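Local coordinates for motility protein B (Helicobacter pylori, PDB 3CYP) that forms, with MotA, the stator of the flagellar motor and probably fastens the torque-generating machinery to the cell wall through this periplasmic OmpA-like domain, at residues H58-M70 with N81-P93. Numbering follows the deposited sequence. Where two conformers were deposited one is given.
Sequences HYELAANRAYRVM and NQLSFSSYGSTNP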
loop_
_atom_site.group_PDB
_atom_site.type_symbol
_atom_site.label_atom_id
_atom_site.label_comp_id
_atom_site.label_asym_id
_atom_site.label_seq_id
_atom_site.Cartn_x
_atom_site.Cartn_y
_atom_site.Cartn_z
ATOM N N HIS B 58 4.817 -11.063 13.408
ATOM C CA HIS B 58 3.644 -10.249 13.652
ATOM C C HIS B 58 3.625 -9.089 12.634
ATOM O O HIS B 58 2.539 -8.622 12.225
ATOM C CB HIS B 58 3.637 -9.733 15.074
ATOM C CG HIS B 58 3.396 -10.798 16.106
ATOM N ND1 HIS B 58 4.419 -11.390 16.813
ATOM C CD2 HIS B 58 2.249 -11.332 16.582
ATOM C CE1 HIS B 58 3.911 -12.262 17.671
ATOM N NE2 HIS B 58 2.600 -12.255 17.548
ATOM N N TYR B 59 4.800 -8.614 12.219
ATOM C CA TYR B 59 4.813 -7.566 11.170
ATOM C C TYR B 59 4.139 -8.046 9.899
ATOM O O TYR B 59 3.406 -7.275 9.262
ATOM C CB TYR B 59 6.224 -7.059 10.855
ATOM C CG TYR B 59 6.781 -6.121 11.863
ATOM C CD1 TYR B 59 7.805 -6.538 12.722
ATOM C CD2 TYR B 59 6.284 -4.819 12.011
ATOM C CE1 TYR B 59 8.351 -5.667 13.665
ATOM C CE2 TYR B 59 6.810 -3.954 12.963
ATOM C CZ TYR B 59 7.841 -4.396 13.790
ATOM O OH TYR B 59 8.356 -3.524 14.720
ATOM N N GLU B 60 4.355 -9.300 9.496
ATOM C CA GLU B 60 3.737 -9.814 8.263
ATOM C C GLU B 60 2.229 -9.956 8.397
ATOM O O GLU B 60 1.487 -9.644 7.460
ATOM C CB GLU B 60 4.342 -11.154 7.821
ATOM C CG GLU B 60 5.808 -11.060 7.461
ATOM C CD GLU B 60 6.477 -12.411 7.464
ATOM O OE1 GLU B 60 5.804 -13.372 7.059
ATOM O OE2 GLU B 60 7.660 -12.508 7.864
ATOM N N LEU B 61 1.773 -10.454 9.542
ATOM C CA LEU B 61 0.353 -10.551 9.783
ATOM C C LEU B 61 -0.301 -9.162 9.834
ATOM O O LEU B 61 -1.348 -8.953 9.210
ATOM C CB LEU B 61 0.095 -11.314 11.096
ATOM C CG LEU B 61 -1.346 -11.326 11.646
ATOM C CD1 LEU B 61 -2.371 -11.924 10.677
ATOM C CD2 LEU B 61 -1.350 -12.033 13.031
ATOM N N ALA B 62 0.331 -8.234 10.554
ATOM C CA ALA B 62 -0.224 -6.852 10.650
ATOM C C ALA B 62 -0.259 -6.201 9.278
ATOM O O ALA B 62 -1.190 -5.463 8.931
ATOM C CB ALA B 62 0.549 -5.992 11.587
ATOM N N ALA B 63 0.789 -6.439 8.505
ATOM C CA ALA B 63 0.815 -5.907 7.119
ATOM C C ALA B 63 -0.302 -6.431 6.251
ATOM O O ALA B 63 -0.934 -5.666 5.477
ATOM C CB ALA B 63 2.149 -6.233 6.453
ATOM N N ASN B 64 -0.576 -7.733 6.316
ATOM C CA ASN B 64 -1.642 -8.299 5.485
ATOM C C ASN B 64 -2.992 -7.785 5.954
ATOM O O ASN B 64 -3.863 -7.494 5.143
ATOM C CB ASN B 64 -1.624 -9.841 5.413
ATOM C CG ASN B 64 -2.139 -10.362 4.084
ATOM O OD1 ASN B 64 -2.806 -11.397 4.018
ATOM N ND2 ASN B 64 -1.841 -9.648 3.015
ATOM N N ARG B 65 -3.174 -7.636 7.265
ATOM C CA ARG B 65 -4.416 -7.002 7.778
ATOM C C ARG B 65 -4.646 -5.611 7.187
ATOM O O ARG B 65 -5.711 -5.312 6.654
ATOM C CB ARG B 65 -4.429 -6.927 9.272
ATOM C CG ARG B 65 -4.629 -8.301 9.925
ATOM C CD ARG B 65 -4.461 -8.231 11.410
ATOM N NE ARG B 65 -4.858 -9.489 12.066
ATOM C CZ ARG B 65 -4.536 -9.829 13.313
ATOM N NH1 ARG B 65 -3.817 -9.026 14.073
ATOM N NH2 ARG B 65 -4.970 -11.003 13.822
ATOM N N ALA B 66 -3.618 -4.775 7.287
ATOM C CA ALA B 66 -3.719 -3.391 6.815
ATOM C C ALA B 66 -3.883 -3.359 5.312
ATOM O O ALA B 66 -4.728 -2.627 4.781
ATOM C CB ALA B 66 -2.521 -2.608 7.251
ATOM N N TYR B 67 -3.063 -4.134 4.597
ATOM C CA TYR B 67 -3.143 -4.193 3.138
ATOM C C TYR B 67 -4.550 -4.615 2.663
ATOM O O TYR B 67 -5.143 -4.014 1.782
ATOM C CB TYR B 67 -2.058 -5.139 2.618
ATOM C CG TYR B 67 -2.198 -5.475 1.149
ATOM C CD1 TYR B 67 -2.104 -4.481 0.183
ATOM C CD2 TYR B 67 -2.486 -6.768 0.726
ATOM C CE1 TYR B 67 -2.273 -4.764 -1.182
ATOM C CE2 TYR B 67 -2.632 -7.068 -0.645
ATOM C CZ TYR B 67 -2.503 -6.054 -1.584
ATOM O OH TYR B 67 -2.624 -6.296 -2.953
ATOM N N ARG B 68 -5.090 -5.664 3.284
ATOM C CA ARG B 68 -6.389 -6.184 2.905
ATOM C C ARG B 68 -7.488 -5.162 3.141
ATOM O O ARG B 68 -8.351 -4.998 2.305
ATOM C CB ARG B 68 -6.694 -7.491 3.653
ATOM C CG ARG B 68 -5.871 -8.645 3.051
ATOM C CD ARG B 68 -6.007 -9.953 3.763
ATOM N NE ARG B 68 -7.355 -10.252 4.240
ATOM C CZ ARG B 68 -8.327 -10.831 3.533
ATOM N NH1 ARG B 68 -8.169 -11.162 2.257
ATOM N NH2 ARG B 68 -9.489 -11.064 4.106
ATOM N N VAL B 69 -7.430 -4.465 4.265
ATOM C CA VAL B 69 -8.399 -3.410 4.539
ATOM C C VAL B 69 -8.254 -2.339 3.464
ATOM O O VAL B 69 -9.236 -1.812 2.919
ATOM C CB VAL B 69 -8.278 -2.849 5.947
ATOM C CG1 VAL B 69 -9.066 -1.528 6.077
ATOM C CG2 VAL B 69 -8.818 -3.913 6.936
ATOM N N MET B 70 -7.013 -1.949 3.180
ATOM C CA MET B 70 -6.760 -0.919 2.138
ATOM C C MET B 70 -7.350 -1.308 0.755
ATOM O O MET B 70 -7.964 -0.469 0.059
ATOM C CB MET B 70 -5.266 -0.599 2.025
ATOM C CG MET B 70 -5.045 0.652 1.247
ATOM S SD MET B 70 -3.281 0.904 0.842
ATOM C CE MET B 70 -2.987 -0.433 -0.313
ATOM N N ASN B 81 -4.388 7.230 -4.666
ATOM C CA ASN B 81 -3.538 8.376 -4.324
ATOM C C ASN B 81 -3.694 8.877 -2.883
ATOM O O ASN B 81 -2.723 9.445 -2.335
ATOM C CB ASN B 81 -3.744 9.539 -5.297
ATOM C CG ASN B 81 -2.689 10.610 -5.139
ATOM O OD1 ASN B 81 -1.509 10.314 -5.265
ATOM N ND2 ASN B 81 -3.105 11.838 -4.843
ATOM N N GLN B 82 -4.854 8.692 -2.252
ATOM C CA GLN B 82 -5.077 9.159 -0.912
ATOM C C GLN B 82 -4.759 8.075 0.146
ATOM O O GLN B 82 -4.890 8.333 1.337
ATOM C CB GLN B 82 -6.511 9.604 -0.739
ATOM C CG GLN B 82 -6.798 11.019 -1.230
ATOM C CD GLN B 82 -8.264 11.287 -1.171
ATOM O OE1 GLN B 82 -9.042 10.661 -1.909
ATOM N NE2 GLN B 82 -8.672 12.129 -0.241
ATOM N N LEU B 83 -4.296 6.903 -0.299
ATOM C CA LEU B 83 -4.105 5.771 0.605
ATOM C C LEU B 83 -2.672 5.281 0.742
ATOM O O LEU B 83 -1.863 5.363 -0.202
ATOM C CB LEU B 83 -4.967 4.589 0.150
ATOM C CG LEU B 83 -6.432 4.692 0.495
ATOM C CD1 LEU B 83 -7.193 3.655 -0.350
ATOM C CD2 LEU B 83 -6.680 4.478 2.002
ATOM N N SER B 84 -2.366 4.751 1.921
ATOM C CA SER B 84 -1.163 3.981 2.189
ATOM C C SER B 84 -1.507 2.998 3.294
ATOM O O SER B 84 -2.540 3.141 3.954
ATOM C CB SER B 84 -0.043 4.900 2.621
ATOM O OG SER B 84 -0.323 5.553 3.820
ATOM N N PHE B 85 -0.641 2.011 3.488
ATOM C CA PHE B 85 -0.771 1.079 4.623
ATOM C C PHE B 85 0.537 0.909 5.359
ATOM O O PHE B 85 1.636 1.066 4.763
ATOM C CB PHE B 85 -1.341 -0.269 4.194
ATOM C CG PHE B 85 -0.349 -1.186 3.494
ATOM C CD1 PHE B 85 -0.076 -1.029 2.126
ATOM C CD2 PHE B 85 0.322 -2.184 4.203
ATOM C CE1 PHE B 85 0.814 -1.884 1.479
ATOM C CE2 PHE B 85 1.229 -3.027 3.542
ATOM C CZ PHE B 85 1.467 -2.858 2.185
ATOM N N SER B 86 0.430 0.610 6.646
ATOM C CA SER B 86 1.598 0.503 7.483
ATOM C C SER B 86 1.418 -0.616 8.452
ATOM O O SER B 86 0.347 -0.794 9.013
ATOM C CB SER B 86 1.891 1.802 8.206
ATOM O OG SER B 86 2.139 2.871 7.311
ATOM N N SER B 87 2.472 -1.387 8.638
ATOM C CA SER B 87 2.460 -2.447 9.645
ATOM C C SER B 87 3.169 -2.017 10.914
ATOM O O SER B 87 4.324 -1.614 10.871
ATOM C CB SER B 87 3.101 -3.718 9.099
ATOM O OG SER B 87 3.150 -4.638 10.196
ATOM N N TYR B 88 2.485 -2.155 12.056
ATOM C CA TYR B 88 3.053 -1.915 13.358
ATOM C C TYR B 88 3.337 -3.219 14.156
ATOM O O TYR B 88 3.812 -3.134 15.267
ATOM C CB TYR B 88 2.151 -0.945 14.144
ATOM C CG TYR B 88 2.294 0.460 13.636
ATOM C CD1 TYR B 88 3.042 1.380 14.330
ATOM C CD2 TYR B 88 1.730 0.855 12.446
ATOM C CE1 TYR B 88 3.223 2.664 13.863
ATOM C CE2 TYR B 88 1.911 2.147 11.955
ATOM C CZ TYR B 88 2.663 3.044 12.667
ATOM O OH TYR B 88 2.830 4.354 12.236
ATOM N N GLY B 89 3.029 -4.377 13.583
ATOM C CA GLY B 89 3.287 -5.657 14.247
ATOM C C GLY B 89 2.636 -5.633 15.626
ATOM O O GLY B 89 1.517 -5.112 15.790
ATOM N N SER B 90 3.345 -6.142 16.646
ATOM C CA SER B 90 2.805 -6.184 18.012
ATOM C C SER B 90 3.072 -4.924 18.819
ATOM O O SER B 90 2.771 -4.872 19.987
ATOM C CB SER B 90 3.397 -7.403 18.731
ATOM O OG SER B 90 4.824 -7.274 18.714
ATOM N N THR B 91 3.605 -3.884 18.193
ATOM C CA THR B 91 3.892 -2.635 18.865
ATOM C C THR B 91 2.619 -1.804 19.036
ATOM O O THR B 91 1.593 -2.089 18.390
ATOM C CB THR B 91 4.980 -1.802 18.099
ATOM O OG1 THR B 91 4.432 -1.185 16.922
ATOM C CG2 THR B 91 6.169 -2.675 17.710
ATOM N N ASN B 92 2.705 -0.804 19.904
ATOM C CA ASN B 92 1.633 0.145 20.140
ATOM C C ASN B 92 0.285 -0.519 20.416
ATOM O O ASN B 92 -0.722 -0.134 19.858
ATOM C CB ASN B 92 1.541 1.110 18.972
ATOM C CG ASN B 92 2.811 1.905 18.820
ATOM O OD1 ASN B 92 3.033 2.844 19.561
ATOM N ND2 ASN B 92 3.693 1.473 17.925
ATOM N N PRO B 93 0.248 -1.456 21.358
ATOM C CA PRO B 93 -1.042 -2.067 21.698
ATOM C C PRO B 93 -2.036 -1.057 22.269
ATOM O O PRO B 93 -1.606 -0.070 22.869
ATOM C CB PRO B 93 -0.650 -3.073 22.792
ATOM C CG PRO B 93 0.589 -2.509 23.386
ATOM C CD PRO B 93 1.334 -1.954 22.237
#
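Phe-85 holds CG between its backbone N and carbonyl carbon (chi1 77°), which lays the ring against Tyr-67 CB, while Ser-87 swings OG anti to its N (chi1 175°) to meet Tyr-59. Both sit on strand 83-87, which runs nearly antiparallel to residues 58-70 of the helix (159°) in the beta-alpha-beta unit of this OmpA-like fold, of the kind that binds peptidoglycan; strand 38-44 completes the unit. Ala-62, Ala-63 and Ala-66 line the helix side, and the axes of the two segments pass 6.9 Å apart. Tyr-67 CB lies over the centre of one Phe-85 face, a CH-pi contact 4.1 Å from the centroid, and the two rings are oblique to each other. Ala-66 CB packs on Phe-85 CB, and Met-70, bent at its thioether, brings CE to 3.8 Å from Phe-85 CD1, while its SD makes an oblique Met-aromatic contact, 5.2 Å from the ring centroid. Leu-83 of the second subunit also packs on Phe-85, extending this apolar patch into the dimer. Toward the helix start, Gly-89 lies in the type II' turn 88-91, its CA making an off-centre CH-pi contact with the Tyr-59 ring. Ser-87 OG donates to Tyr-59 O at 2.8 Å, in the carbonyl plane on a lone pair, and that oxygen also accepts the helical N-H of Ala-63.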